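Acyl carrier protein (Leishmania major, PDB 5ZWT) probably carries growing acyl chains during fatty acid biosynthesis, on a phosphopantetheine arm that this apo form lacks. Local coordinates at residues K25-V33 against E64-A72. The protein carries 1 engineered substitution. Numbering follows the deposited sequence.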
loop_
_atom_site.group_PDB
_atom_site.type_symbol
_atom_site.label_atom_id
_atom_site.label_comp_id
_atom_site.label_asym_id
_atom_site.label_seq_id
_atom_site.Cartn_x
_atom_site.Cartn_y
_atom_site.Cartn_z
ATOM N N LYS A 25 19.802 -11.153 2.542
ATOM C CA LYS A 25 20.486 -10.014 3.156
ATOM C C LYS A 25 19.683 -8.717 3.140
ATOM O O LYS A 25 20.113 -7.735 3.763
ATOM C CB LYS A 25 21.829 -9.767 2.471
ATOM C CG LYS A 25 22.709 -10.993 2.357
ATOM C CD LYS A 25 24.052 -10.620 1.764
ATOM C CE LYS A 25 24.787 -9.673 2.696
ATOM N NZ LYS A 25 25.326 -10.361 3.906
ATOM N N VAL A 26 18.531 -8.696 2.472
ATOM C CA VAL A 26 17.765 -7.473 2.231
ATOM C C VAL A 26 16.951 -7.103 3.471
ATOM O O VAL A 26 16.107 -7.879 3.908
ATOM C CB VAL A 26 16.847 -7.686 1.014
ATOM C CG1 VAL A 26 15.865 -6.536 0.831
ATOM C CG2 VAL A 26 17.687 -7.874 -0.249
ATOM N N THR A 27 17.129 -5.883 3.979
ATOM C CA THR A 27 16.298 -5.320 5.039
ATOM C C THR A 27 15.745 -3.987 4.572
ATOM O O THR A 27 16.148 -3.467 3.528
ATOM C CB THR A 27 17.080 -5.101 6.346
ATOM O OG1 THR A 27 17.961 -3.975 6.208
ATOM C CG2 THR A 27 17.898 -6.303 6.682
ATOM N N PRO A 28 14.802 -3.401 5.321
ATOM C CA PRO A 28 14.364 -2.027 5.004
ATOM C C PRO A 28 15.475 -0.974 5.029
ATOM O O PRO A 28 15.229 0.148 4.568
ATOM C CB PRO A 28 13.317 -1.728 6.080
ATOM C CG PRO A 28 12.860 -3.062 6.585
ATOM C CD PRO A 28 13.872 -4.093 6.238
ATOM N N GLU A 29 16.677 -1.286 5.515
ATOM C CA GLU A 29 17.770 -0.320 5.515
ATOM C C GLU A 29 18.920 -0.695 4.587
ATOM O O GLU A 29 19.977 -0.065 4.656
ATOM C CB GLU A 29 18.300 -0.105 6.941
ATOM C CG GLU A 29 17.171 0.011 7.960
ATOM C CD GLU A 29 16.714 1.452 8.117
ATOM O OE1 GLU A 29 15.668 1.699 8.761
ATOM O OE2 GLU A 29 17.348 2.335 7.495
ATOM N N SER A 30 18.740 -1.670 3.700
ATOM C CA SER A 30 19.855 -2.133 2.882
ATOM C C SER A 30 20.321 -1.039 1.932
ATOM O O SER A 30 19.509 -0.403 1.244
ATOM C CB SER A 30 19.454 -3.381 2.089
ATOM O OG SER A 30 19.237 -4.467 2.975
ATOM N N HIS A 31 21.630 -0.816 1.913
ATOM C CA HIS A 31 22.272 0.043 0.930
ATOM C C HIS A 31 22.715 -0.820 -0.235
ATOM O O HIS A 31 23.332 -1.873 -0.038
ATOM C CB HIS A 31 23.479 0.775 1.528
ATOM C CG HIS A 31 23.119 1.838 2.523
ATOM N ND1 HIS A 31 23.392 3.174 2.313
ATOM C CD2 HIS A 31 22.543 1.762 3.747
ATOM C CE1 HIS A 31 22.980 3.876 3.354
ATOM N NE2 HIS A 31 22.465 3.043 4.240
ATOM N N PHE A 32 22.402 -0.370 -1.455
ATOM C CA PHE A 32 22.591 -1.242 -2.606
ATOM C C PHE A 32 24.040 -1.701 -2.715
ATOM O O PHE A 32 24.305 -2.891 -2.912
ATOM C CB PHE A 32 22.146 -0.525 -3.882
ATOM C CG PHE A 32 20.669 -0.218 -3.930
ATOM C CD1 PHE A 32 19.763 -0.978 -3.214
ATOM C CD2 PHE A 32 20.196 0.828 -4.709
ATOM C CE1 PHE A 32 18.400 -0.694 -3.248
ATOM C CE2 PHE A 32 18.832 1.102 -4.770
ATOM C CZ PHE A 32 17.937 0.340 -4.034
ATOM N N VAL A 33 24.991 -0.795 -2.508
ATOM C CA VAL A 33 26.399 -1.125 -2.716
ATOM C C VAL A 33 27.033 -1.721 -1.464
ATOM O O VAL A 33 27.553 -2.841 -1.499
ATOM C CB VAL A 33 27.170 0.132 -3.169
ATOM C CG1 VAL A 33 28.643 -0.198 -3.345
ATOM C CG2 VAL A 33 26.605 0.683 -4.453
ATOM N N GLU A 64 19.450 9.103 -9.542
ATOM C CA GLU A 64 20.835 9.044 -9.080
ATOM C C GLU A 64 20.935 9.051 -7.560
ATOM O O GLU A 64 21.895 8.509 -7.001
ATOM C CB GLU A 64 21.642 10.228 -9.633
ATOM C CG GLU A 64 21.700 10.363 -11.152
ATOM C CD GLU A 64 22.388 11.656 -11.608
ATOM O OE1 GLU A 64 22.669 12.525 -10.756
ATOM O OE2 GLU A 64 22.636 11.803 -12.823
ATOM N N LYS A 65 19.966 9.658 -6.877
ATOM C CA LYS A 65 20.006 9.728 -5.425
ATOM C C LYS A 65 19.578 8.430 -4.752
ATOM O O LYS A 65 19.847 8.251 -3.559
ATOM C CB LYS A 65 19.126 10.880 -4.938
ATOM N N ILE A 66 18.940 7.518 -5.486
ATOM C CA ILE A 66 18.400 6.280 -4.923
ATOM C C ILE A 66 19.538 5.265 -4.824
ATOM O O ILE A 66 19.894 4.621 -5.813
ATOM C CB ILE A 66 17.238 5.741 -5.761
ATOM C CG1 ILE A 66 16.142 6.810 -5.926
ATOM C CG2 ILE A 66 16.673 4.508 -5.118
ATOM C CD1 ILE A 66 14.860 6.321 -6.601
ATOM N N GLN A 67 20.096 5.089 -3.621
ATOM C CA GLN A 67 21.201 4.157 -3.416
ATOM C C GLN A 67 20.939 3.162 -2.290
ATOM O O GLN A 67 21.851 2.423 -1.895
ATOM C CB GLN A 67 22.504 4.921 -3.139
ATOM C CG GLN A 67 22.999 5.772 -4.298
ATOM C CD GLN A 67 23.435 4.926 -5.482
ATOM O OE1 GLN A 67 23.892 3.793 -5.313
ATOM N NE2 GLN A 67 23.339 5.490 -6.686
ATOM N N SER A 68 19.730 3.126 -1.758
ATOM C CA SER A 68 19.395 2.239 -0.657
ATOM C C SER A 68 17.891 2.056 -0.677
ATOM O O SER A 68 17.166 2.809 -1.335
ATOM C CB SER A 68 19.840 2.826 0.680
ATOM O OG SER A 68 19.023 3.952 1.001
ATOM N N ILE A 69 17.417 1.077 0.084
ATOM C CA ILE A 69 15.974 0.884 0.181
ATOM C C ILE A 69 15.309 2.068 0.881
ATOM O O ILE A 69 14.237 2.503 0.428
ATOM C CB ILE A 69 15.640 -0.472 0.823
ATOM C CG1 ILE A 69 16.048 -1.579 -0.178
ATOM C CG2 ILE A 69 14.162 -0.555 1.201
ATOM C CD1 ILE A 69 15.541 -2.962 0.181
ATOM N N PRO A 70 15.873 2.638 1.959
ATOM C CA PRO A 70 15.275 3.884 2.476
ATOM C C PRO A 70 15.194 4.987 1.427
ATOM O O PRO A 70 14.171 5.675 1.347
ATOM C CB PRO A 70 16.197 4.260 3.647
ATOM C CG PRO A 70 16.764 2.966 4.114
ATOM C CD PRO A 70 16.869 2.080 2.891
ATOM N N ASP A 71 16.225 5.161 0.597
ATOM C CA ASP A 71 16.155 6.187 -0.445
ATOM C C ASP A 71 14.966 5.941 -1.364
ATOM O O ASP A 71 14.208 6.866 -1.690
ATOM C CB ASP A 71 17.450 6.235 -1.277
ATOM C CG ASP A 71 18.659 6.734 -0.499
ATOM O OD1 ASP A 71 18.481 7.380 0.565
ATOM O OD2 ASP A 71 19.800 6.535 -1.000
ATOM N N ALA A 72 14.784 4.686 -1.791
ATOM C CA ALA A 72 13.690 4.357 -2.697
ATOM C C ALA A 72 12.334 4.560 -2.043
ATOM O O ALA A 72 11.425 5.132 -2.656
ATOM C CB ALA A 72 13.806 2.905 -3.173
#
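Phe32 holds CG beside its own backbone N (chi1 -65°), and His31 does the same. From adjacent positions their rings reach different parts of Ser68: Phe32 its backbone, His31 its CB. Ser68 N sits above one face of the Phe32 ring, offset toward the rim, and Phe32 CD2 comes 3.4 Å from Gln67 C. Ile66 CG2 meets CE2 of this ring, while Ile69 CG1 meets CE1. Val43 and Val46 of helix 40-53 also touch Phe32. The His31 ring takes Ser68 CB over one face in a CH-pi contact, 4.0 Å from the centroid. Two backbone bonds form a single bridge between His31 and Ser68. Ile69 N donates to Ser30 O at 2.8 Å, and Phe32 N to Gln67 O at 2.9 Å. Ile69 CD1 reaches Val26 CG1 at 3.6 Å, the side chains crossing at about a right angle. Pro70 sets CD 3.0 Å from Pro28 O, a tight fit at the Thr27 to Ser30 turn. Ser68 is the N-cap of helix 69-78, and its OG accepts from Asp71 N at 3.1 Å. Asp71 OD2 in turn accepts from Gln67 N through its anti lone pair. The contact ties the loop before helix 40-53 to the last helix. Its two bonds satisfy Ser30 O, Ile69 N, Phe32 N and Gln67 O and fix the register, while apolar contacts from Val26 through Ile69 and Phe32 to Ile66 fill the buried side.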